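Local coordinates for glucose-binding protein (Thermus thermophilus HB27, PDB 2B3F) that binds glucose and galactose and probably delivers its sugar to a binding-protein-dependent transport system, at residues 119-131 with 231-245. Residues are numbered along the deposited sequence; the frame is centred on the assembly and turned at random.
Unlike the reference sequence in segment 231-245: I240 (reference Val). With GAL (beta-D-galactopyranose), chain G.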
ATOM      1  N   HIS A 119       1.424  -4.354   4.638  1.00 14.08           N
ATOM      2  CA  HIS A 119       0.600  -3.190   4.929  1.00 13.86           C
ATOM      3  C   HIS A 119      -0.870  -3.502   4.607  1.00 13.62           C
ATOM      4  O   HIS A 119      -1.190  -4.359   3.767  1.00 13.22           O
ATOM      5  CB  HIS A 119       1.027  -1.949   4.112  1.00 13.61           C
ATOM      6  CG  HIS A 119       2.126  -1.109   4.717  1.00 13.06           C
ATOM      7  ND1 HIS A 119       1.983  -0.408   5.894  1.00 12.20           N
ATOM      8  CD2 HIS A 119       3.358  -0.797   4.243  1.00 12.55           C
ATOM      9  CE1 HIS A 119       3.089   0.288   6.121  1.00 12.76           C
ATOM     10  NE2 HIS A 119       3.938   0.064   5.135  1.00 13.60           N
ATOM     11  N   ARG A 120      -1.751  -2.769   5.270  1.00 14.06           N
ATOM     12  CA  ARG A 120      -3.186  -2.815   5.031  1.00 14.32           C
ATOM     13  C   ARG A 120      -3.614  -1.504   4.370  1.00 14.88           C
ATOM     14  O   ARG A 120      -3.262  -0.417   4.861  1.00 15.27           O
ATOM     15  CB  ARG A 120      -3.924  -2.929   6.353  1.00 14.49           C
ATOM     16  CG  ARG A 120      -5.395  -3.174   6.184  1.00 14.55           C
ATOM     17  CD  ARG A 120      -6.045  -3.488   7.500  1.00 15.61           C
ATOM     18  NE  ARG A 120      -7.432  -3.863   7.327  1.00 16.00           N
ATOM     19  CZ  ARG A 120      -8.198  -4.309   8.314  1.00 18.45           C
ATOM     20  NH1 ARG A 120      -7.706  -4.416   9.525  1.00 20.57           N
ATOM     21  NH2 ARG A 120      -9.444  -4.665   8.084  1.00 19.15           N
ATOM     22  N   SER A 121      -4.387  -1.626   3.300  1.00 15.04           N
ATOM     23  CA  SER A 121      -4.875  -0.480   2.558  1.00 14.85           C
ATOM     24  C   SER A 121      -6.139   0.126   3.188  1.00 15.71           C
ATOM     25  O   SER A 121      -6.257   1.360   3.278  1.00 14.48           O
ATOM     26  CB  SER A 121      -5.160  -0.870   1.105  1.00 15.74           C
ATOM     27  OG  SER A 121      -5.777   0.215   0.419  1.00 14.96           O
ATOM     28  N   ASN A 122      -7.077  -0.724   3.603  1.00 14.77           N
ATOM     29  CA  ASN A 122      -8.427  -0.273   3.965  1.00 14.86           C
ATOM     30  C   ASN A 122      -8.566   0.088   5.449  1.00 15.11           C
ATOM     31  O   ASN A 122      -9.274  -0.617   6.207  1.00 15.55           O
ATOM     32  CB  ASN A 122      -9.477  -1.310   3.533  1.00 15.03           C
ATOM     33  CG  ASN A 122      -9.294  -2.694   4.204  1.00 16.62           C
ATOM     34  OD1 ASN A 122      -8.178  -3.193   4.361  1.00 15.89           O
ATOM     35  ND2 ASN A 122     -10.407  -3.296   4.607  1.00 15.82           N
ATOM     36  N   VAL A 123      -7.900   1.175   5.856  1.00 15.36           N
ATOM     37  CA  VAL A 123      -8.023   1.673   7.213  1.00 16.07           C
ATOM     38  C   VAL A 123      -8.522   3.113   7.214  1.00 17.19           C
ATOM     39  O   VAL A 123      -8.079   3.952   6.414  1.00 16.36           O
ATOM     40  CB  VAL A 123      -6.688   1.585   8.012  1.00 16.29           C
ATOM     41  CG1 VAL A 123      -6.927   1.919   9.482  1.00 16.97           C
ATOM     42  CG2 VAL A 123      -6.065   0.174   7.852  1.00 16.18           C
ATOM     43  N   MET A 124      -9.444   3.379   8.139  1.00 17.77           N
ATOM     44  CA  MET A 124      -9.982   4.703   8.368  1.00 18.82           C
ATOM     45  C   MET A 124      -9.426   5.206   9.695  1.00 18.98           C
ATOM     46  O   MET A 124      -9.564   4.529  10.739  1.00 19.04           O
ATOM     47  CB  MET A 124     -11.525   4.668   8.426  1.00 19.51           C
ATOM     48  CG  MET A 124     -12.175   6.036   8.703  1.00 19.66           C
ATOM     49  SD  MET A 124     -13.985   5.927   8.757  1.00 23.01           S
ATOM     50  CE  MET A 124     -14.272   4.835  10.150  1.00 25.41           C
ATOM     51  N   TRP A 125      -8.794   6.377   9.649  1.00 18.78           N
ATOM     52  CA  TRP A 125      -8.149   7.017  10.795  1.00 19.18           C
ATOM     53  C   TRP A 125      -8.993   8.191  11.287  1.00 20.08           C
ATOM     54  O   TRP A 125      -9.569   8.914  10.491  1.00 18.63           O
ATOM     55  CB  TRP A 125      -6.756   7.526  10.422  1.00 18.81           C
ATOM     56  CG  TRP A 125      -5.972   6.477   9.711  1.00 17.74           C
ATOM     57  CD1 TRP A 125      -5.856   6.316   8.366  1.00 17.41           C
ATOM     58  CD2 TRP A 125      -5.224   5.410  10.308  1.00 18.19           C
ATOM     59  NE1 TRP A 125      -5.089   5.216   8.081  1.00 17.84           N
ATOM     60  CE2 TRP A 125      -4.680   4.642   9.251  1.00 16.65           C
ATOM     61  CE3 TRP A 125      -4.962   5.023  11.636  1.00 18.09           C
ATOM     62  CZ2 TRP A 125      -3.907   3.512   9.473  1.00 17.29           C
ATOM     63  CZ3 TRP A 125      -4.194   3.911  11.849  1.00 17.30           C
ATOM     64  CH2 TRP A 125      -3.668   3.166  10.778  1.00 17.80           C
ATOM     65  N   TYR A 126      -9.046   8.361  12.601  1.00 21.11           N
ATOM     66  CA  TYR A 126      -9.796   9.441  13.216  1.00 23.05           C
ATOM     67  C   TYR A 126      -9.226   9.679  14.609  1.00 24.28           C
ATOM     68  O   TYR A 126      -8.393   8.906  15.087  1.00 23.50           O
ATOM     69  CB  TYR A 126     -11.282   9.078  13.292  1.00 23.73           C
ATOM     70  CG  TYR A 126     -11.588   7.823  14.097  1.00 24.69           C
ATOM     71  CD1 TYR A 126     -11.821   7.892  15.467  1.00 26.08           C
ATOM     72  CD2 TYR A 126     -11.633   6.564  13.491  1.00 25.19           C
ATOM     73  CE1 TYR A 126     -12.097   6.749  16.213  1.00 25.95           C
ATOM     74  CE2 TYR A 126     -11.912   5.424  14.225  1.00 26.03           C
ATOM     75  CZ  TYR A 126     -12.141   5.521  15.585  1.00 26.51           C
ATOM     76  OH  TYR A 126     -12.417   4.380  16.312  1.00 28.60           O
ATOM     77  N   LEU A 127      -9.691  10.748  15.254  1.00 25.77           N
ATOM     78  CA  LEU A 127      -9.230  11.121  16.587  1.00 27.01           C
ATOM     79  C   LEU A 127     -10.409  10.926  17.515  1.00 28.44           C
ATOM     80  O   LEU A 127     -11.411  11.632  17.372  1.00 28.80           O
ATOM     81  CB  LEU A 127      -8.823  12.592  16.606  1.00 27.19           C
ATOM     82  CG  LEU A 127      -7.343  12.958  16.476  1.00 28.64           C
ATOM     83  CD1 LEU A 127      -6.648  12.175  15.368  1.00 28.58           C
ATOM     84  CD2 LEU A 127      -7.183  14.458  16.299  1.00 27.78           C
ATOM     85  N   PRO A 128     -10.335   9.945  18.434  1.00 29.41           N
ATOM     86  CA  PRO A 128     -11.476   9.761  19.341  1.00 30.12           C
ATOM     87  C   PRO A 128     -11.920  11.018  20.127  1.00 30.45           C
ATOM     88  O   PRO A 128     -13.120  11.223  20.278  1.00 31.49           O
ATOM     89  CB  PRO A 128     -11.002   8.654  20.289  1.00 30.23           C
ATOM     90  CG  PRO A 128      -9.975   7.922  19.556  1.00 29.97           C
ATOM     91  CD  PRO A 128      -9.293   8.937  18.659  1.00 29.55           C
ATOM     92  N   ALA A 129     -10.994  11.867  20.575  1.00 31.54           N
ATOM     93  CA  ALA A 129     -11.375  13.092  21.325  1.00 31.91           C
ATOM     94  C   ALA A 129     -12.032  14.157  20.450  1.00 32.75           C
ATOM     95  O   ALA A 129     -12.886  14.915  20.930  1.00 32.82           O
ATOM     96  CB  ALA A 129     -10.160  13.706  22.034  1.00 32.45           C
ATOM     97  N   LYS A 130     -11.611  14.258  19.187  1.00 32.89           N
ATOM     98  CA  LYS A 130     -12.226  15.212  18.256  1.00 33.14           C
ATOM     99  C   LYS A 130     -13.626  14.746  17.896  1.00 33.21           C
ATOM    100  O   LYS A 130     -14.555  15.558  17.801  1.00 33.32           O
ATOM    101  CB  LYS A 130     -11.396  15.403  16.988  1.00 33.32           C
ATOM    102  CG  LYS A 130     -10.167  16.291  17.175  1.00 34.51           C
ATOM    103  CD  LYS A 130     -10.484  17.787  17.018  1.00 36.81           C
ATOM    104  CE  LYS A 130      -9.264  18.677  17.367  1.00 37.61           C
ATOM    105  NZ  LYS A 130      -7.959  18.044  16.983  1.00 38.54           N
ATOM    106  N   LEU A 131     -13.790  13.445  17.709  1.00 33.55           N
ATOM    107  CA  LEU A 131     -15.103  12.909  17.370  1.00 33.93           C
ATOM    108  C   LEU A 131     -16.075  13.182  18.510  1.00 34.68           C
ATOM    109  O   LEU A 131     -17.239  13.495  18.267  1.00 35.03           O
ATOM    110  CB  LEU A 131     -15.051  11.410  17.058  1.00 33.69           C
ATOM    111  CG  LEU A 131     -14.409  10.935  15.733  1.00 32.71           C
ATOM    112  CD1 LEU A 131     -14.934   9.556  15.362  1.00 31.10           C
ATOM    113  CD2 LEU A 131     -14.649  11.905  14.568  1.00 31.68           C
ATOM    114  N   VAL A 231      -6.537  15.495   9.659  1.00 19.27           N
ATOM    115  CA  VAL A 231      -7.237  14.785  10.706  1.00 20.26           C
ATOM    116  C   VAL A 231      -6.628  15.115  12.086  1.00 20.51           C
ATOM    117  O   VAL A 231      -7.369  15.385  13.051  1.00 21.29           O
ATOM    118  CB  VAL A 231      -7.245  13.254  10.451  1.00 19.69           C
ATOM    119  CG1 VAL A 231      -7.904  12.519  11.592  1.00 19.21           C
ATOM    120  CG2 VAL A 231      -7.962  12.948   9.157  1.00 19.36           C
ATOM    121  N   VAL A 232      -5.302  15.096  12.181  1.00 20.93           N
ATOM    122  CA  VAL A 232      -4.611  15.410  13.446  1.00 21.73           C
ATOM    123  C   VAL A 232      -5.011  16.819  13.936  1.00 23.15           C
ATOM    124  O   VAL A 232      -5.207  17.046  15.132  1.00 23.70           O
ATOM    125  CB  VAL A 232      -3.093  15.254  13.295  1.00 22.03           C
ATOM    126  CG1 VAL A 232      -2.340  15.673  14.586  1.00 21.60           C
ATOM    127  CG2 VAL A 232      -2.777  13.768  12.923  1.00 20.50           C
ATOM    128  N   GLN A 233      -5.173  17.725  12.984  1.00 24.01           N
ATOM    129  CA  GLN A 233      -5.594  19.114  13.234  1.00 24.89           C
ATOM    130  C   GLN A 233      -7.103  19.318  13.487  1.00 25.86           C
ATOM    131  O   GLN A 233      -7.516  20.383  13.933  1.00 27.19           O
ATOM    132  CB  GLN A 233      -5.182  19.956  12.042  1.00 24.57           C
ATOM    133  CG  GLN A 233      -3.696  20.104  11.909  1.00 24.27           C
ATOM    134  CD  GLN A 233      -3.258  20.445  10.506  1.00 25.25           C
ATOM    135  OE1 GLN A 233      -4.063  20.441   9.578  1.00 27.02           O
ATOM    136  NE2 GLN A 233      -1.970  20.730  10.333  1.00 26.37           N
ATOM    137  N   GLY A 234      -7.930  18.319  13.240  1.00 26.54           N
ATOM    138  CA  GLY A 234      -9.367  18.494  13.355  1.00 26.69           C
ATOM    139  C   GLY A 234      -9.969  19.338  12.242  1.00 27.39           C
ATOM    140  O   GLY A 234     -11.122  19.791  12.367  1.00 28.16           O
ATOM    141  N   LYS A 235      -9.207  19.542  11.160  1.00 27.00           N
ATOM    142  CA  LYS A 235      -9.739  20.116   9.911  1.00 27.05           C
ATOM    143  C   LYS A 235     -10.444  19.074   9.048  1.00 26.22           C
ATOM    144  O   LYS A 235     -10.997  19.396   7.993  1.00 26.24           O
ATOM    145  CB  LYS A 235      -8.633  20.778   9.104  1.00 27.26           C
ATOM    146  CG  LYS A 235      -8.030  21.967   9.810  1.00 30.04           C
ATOM    147  CD  LYS A 235      -7.309  22.921   8.869  1.00 30.51           C
ATOM    148  CE  LYS A 235      -5.822  22.666   8.822  1.00 34.48           C
ATOM    149  NZ  LYS A 235      -5.051  23.870   8.377  1.00 35.33           N
ATOM    150  N   ALA A 236     -10.412  17.824   9.509  1.00 24.97           N
ATOM    151  CA  ALA A 236     -11.169  16.721   8.934  1.00 24.02           C
ATOM    152  C   ALA A 236     -11.451  15.749  10.068  1.00 22.79           C
ATOM    153  O   ALA A 236     -10.756  15.789  11.070  1.00 23.33           O
ATOM    154  CB  ALA A 236     -10.341  16.046   7.846  1.00 23.55           C
ATOM    155  N   ALA A 237     -12.453  14.893   9.902  1.00 22.07           N
ATOM    156  CA  ALA A 237     -12.803  13.871  10.881  1.00 22.01           C
ATOM    157  C   ALA A 237     -12.156  12.508  10.562  1.00 21.50           C
ATOM    158  O   ALA A 237     -11.811  11.735  11.476  1.00 21.17           O
ATOM    159  CB  ALA A 237     -14.323  13.725  10.952  1.00 22.44           C
ATOM    160  N   PHE A 238     -12.017  12.229   9.263  1.00 21.10           N
ATOM    161  CA  PHE A 238     -11.613  10.916   8.784  1.00 20.02           C
ATOM    162  C   PHE A 238     -10.587  11.009   7.660  1.00 19.04           C
ATOM    163  O   PHE A 238     -10.537  11.986   6.923  1.00 18.30           O
ATOM    164  CB  PHE A 238     -12.818  10.151   8.255  1.00 21.34           C
ATOM    165  CG  PHE A 238     -14.016  10.180   9.171  1.00 22.15           C
ATOM    166  CD1 PHE A 238     -13.982   9.533  10.401  1.00 24.93           C
ATOM    167  CD2 PHE A 238     -15.179  10.851   8.797  1.00 24.49           C
ATOM    168  CE1 PHE A 238     -15.099   9.554  11.245  1.00 24.75           C
ATOM    169  CE2 PHE A 238     -16.280  10.887   9.635  1.00 23.36           C
ATOM    170  CZ  PHE A 238     -16.243  10.236  10.853  1.00 23.61           C
ATOM    171  N   ASN A 239      -9.797   9.940   7.525  1.00 18.15           N
ATOM    172  CA  ASN A 239      -8.924   9.766   6.350  1.00 16.96           C
ATOM    173  C   ASN A 239      -8.855   8.275   6.039  1.00 16.56           C
ATOM    174  O   ASN A 239      -8.742   7.481   6.952  1.00 16.34           O
ATOM    175  CB  ASN A 239      -7.531  10.313   6.629  1.00 16.54           C
ATOM    176  CG  ASN A 239      -6.624  10.286   5.406  1.00 17.15           C
ATOM    177  OD1 ASN A 239      -6.990  10.785   4.312  1.00 19.09           O
ATOM    178  ND2 ASN A 239      -5.422   9.757   5.587  1.00 13.20           N
ATOM    179  N   ILE A 240      -8.938   7.913   4.759  1.00 15.01           N
ATOM    180  CA  ILE A 240      -8.804   6.496   4.347  1.00 14.78           C
ATOM    181  C   ILE A 240      -7.391   6.338   3.788  1.00 13.91           C
ATOM    182  O   ILE A 240      -7.070   6.914   2.759  1.00 13.17           O
ATOM    183  CB  ILE A 240      -9.842   6.097   3.270  1.00 15.50           C
ATOM    184  CG1 ILE A 240     -11.296   6.337   3.748  1.00 16.83           C
ATOM    185  CG2 ILE A 240      -9.652   4.641   2.844  1.00 15.59           C
ATOM    186  CD1 ILE A 240     -11.682   5.663   5.034  1.00 17.42           C
ATOM    187  N   MET A 241      -6.528   5.562   4.449  1.00 14.14           N
ATOM    188  CA  MET A 241      -5.144   5.467   4.005  1.00 13.77           C
ATOM    189  C   MET A 241      -4.497   4.204   4.592  1.00 14.23           C
ATOM    190  O   MET A 241      -4.932   3.711   5.644  1.00 13.76           O
ATOM    191  CB  MET A 241      -4.395   6.725   4.448  1.00 13.89           C
ATOM    192  CG  MET A 241      -2.942   6.861   4.027  1.00 14.10           C
ATOM    193  SD  MET A 241      -2.670   6.527   2.286  1.00 13.21           S
ATOM    194  CE  MET A 241      -3.813   7.623   1.436  1.00 13.61           C
ATOM    195  N   GLY A 242      -3.478   3.705   3.918  1.00 13.74           N
ATOM    196  CA  GLY A 242      -2.734   2.555   4.427  1.00 13.54           C
ATOM    197  C   GLY A 242      -2.089   2.828   5.763  1.00 13.50           C
ATOM    198  O   GLY A 242      -1.878   3.986   6.142  1.00 13.80           O
ATOM    199  N   ASP A 243      -1.707   1.763   6.466  1.00 13.95           N
ATOM    200  CA  ASP A 243      -1.189   1.901   7.821  1.00 13.82           C
ATOM    201  C   ASP A 243       0.242   2.414   7.951  1.00 14.16           C
ATOM    202  O   ASP A 243       0.758   2.555   9.071  1.00 14.64           O
ATOM    203  CB  ASP A 243      -1.460   0.651   8.695  1.00 14.53           C
ATOM    204  CG  ASP A 243      -1.127  -0.682   8.024  1.00 14.63           C
ATOM    205  OD1 ASP A 243      -0.449  -0.750   6.971  1.00 13.72           O
ATOM    206  OD2 ASP A 243      -1.591  -1.708   8.577  1.00 15.91           O
ATOM    207  N   TRP A 244       0.856   2.799   6.835  1.00 13.30           N
ATOM    208  CA  TRP A 244       2.021   3.690   6.924  1.00 13.58           C
ATOM    209  C   TRP A 244       1.617   4.976   7.680  1.00 13.36           C
ATOM    210  O   TRP A 244       2.460   5.666   8.248  1.00 14.37           O
ATOM    211  CB  TRP A 244       2.608   4.035   5.549  1.00 13.31           C
ATOM    212  CG  TRP A 244       1.613   4.378   4.478  1.00 13.71           C
ATOM    213  CD1 TRP A 244       1.163   5.622   4.114  1.00 13.31           C
ATOM    214  CD2 TRP A 244       1.005   3.452   3.563  1.00 12.46           C
ATOM    215  NE1 TRP A 244       0.285   5.515   3.047  1.00 12.05           N
ATOM    216  CE2 TRP A 244       0.165   4.189   2.706  1.00 13.91           C
ATOM    217  CE3 TRP A 244       1.069   2.056   3.411  1.00 12.51           C
ATOM    218  CZ2 TRP A 244      -0.586   3.579   1.695  1.00 12.62           C
ATOM    219  CZ3 TRP A 244       0.321   1.459   2.424  1.00 13.17           C
ATOM    220  CH2 TRP A 244      -0.491   2.207   1.569  1.00 13.72           C
ATOM    221  N   ALA A 245       0.322   5.279   7.688  1.00 14.53           N
ATOM    222  CA  ALA A 245      -0.204   6.442   8.453  1.00 14.79           C
ATOM    223  C   ALA A 245      -0.006   6.263   9.948  1.00 15.90           C
ATOM    224  O   ALA A 245       0.341   7.217  10.631  1.00 15.86           O
ATOM    225  CB  ALA A 245      -1.668   6.682   8.135  1.00 14.77           C
TER
HETATM  226  C1  GAL G3310       2.991   2.129  -0.687  1.00 11.43           C
HETATM  227  C2  GAL G3310       4.185   1.390  -0.069  1.00 12.31           C
HETATM  228  C3  GAL G3310       4.405   1.783   1.386  1.00 11.16           C
HETATM  229  C4  GAL G3310       4.475   3.303   1.543  1.00 12.13           C
HETATM  230  C5  GAL G3310       3.278   3.933   0.790  1.00 12.53           C
HETATM  231  C6  GAL G3310       3.224   5.469   0.843  1.00 11.86           C
HETATM  232  O1  GAL G3310       2.842   1.812  -2.038  1.00 13.35           O
HETATM  233  O2  GAL G3310       3.984  -0.025  -0.212  1.00 11.86           O
HETATM  234  O3  GAL G3310       5.607   1.202   1.871  1.00 13.91           O
HETATM  235  O4  GAL G3310       5.714   3.723   1.038  1.00 16.88           O
HETATM  236  O5  GAL G3310       3.237   3.534  -0.559  1.00 11.75           O
HETATM  237  O6  GAL G3310       4.226   6.025   0.045  1.00 12.59           O
HETATM  238  O   HOH W   1     -11.447  12.688  14.008  1.00 21.69           O
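W125 and N239 form a hydrogen-bonded pair between antiparallel strands 123-126 and 238-240, whose axes approach to 4.6 Å at 155°; W125 N reaches N239 O over 2.9 Å. The W125 indole reaches along segment 231-245 to M241: NE1 donates to M241 O (2.9 Å), coming from above that carbonyl's plane, while its faces are covered by V123 CG1 and, opposite, by A245 CB in a CH-pi contact. On the other face of the sheet M124 packs its CB against I240 CD1 (3.5 Å), and its SD sits obliquely to the F238 ring, a Met-aromatic contact. In this periplasmic binding protein fold strand 238-240 runs toward the galactose pocket and 123-126 away from it, so H119 and W244 meet at one end of the pair. There D243 OD1 accepts from H119 ND1 (2.7 Å) and from R120 N (2.9 Å), the donors lying on opposite faces of the carboxylate plane, while OD2 is hydrogen-bonded to Y329 OH. H119 NE2 is hydrogen-bonded to K312, which also binds the galactose. With CG between backbone N and carbonyl carbon (chi1 44°), W244 turns its CE3 edge onto the H119 face, planes at 84°, and sets one face against the sugar, CD2 3.6 Å from GAL C5. Replacing the indole by an alanine's methyl would probably leave the sugar without its aromatic platform and uncover the imidazole face. The opposite indole face rests on G242 CA, where a CB would collide with it.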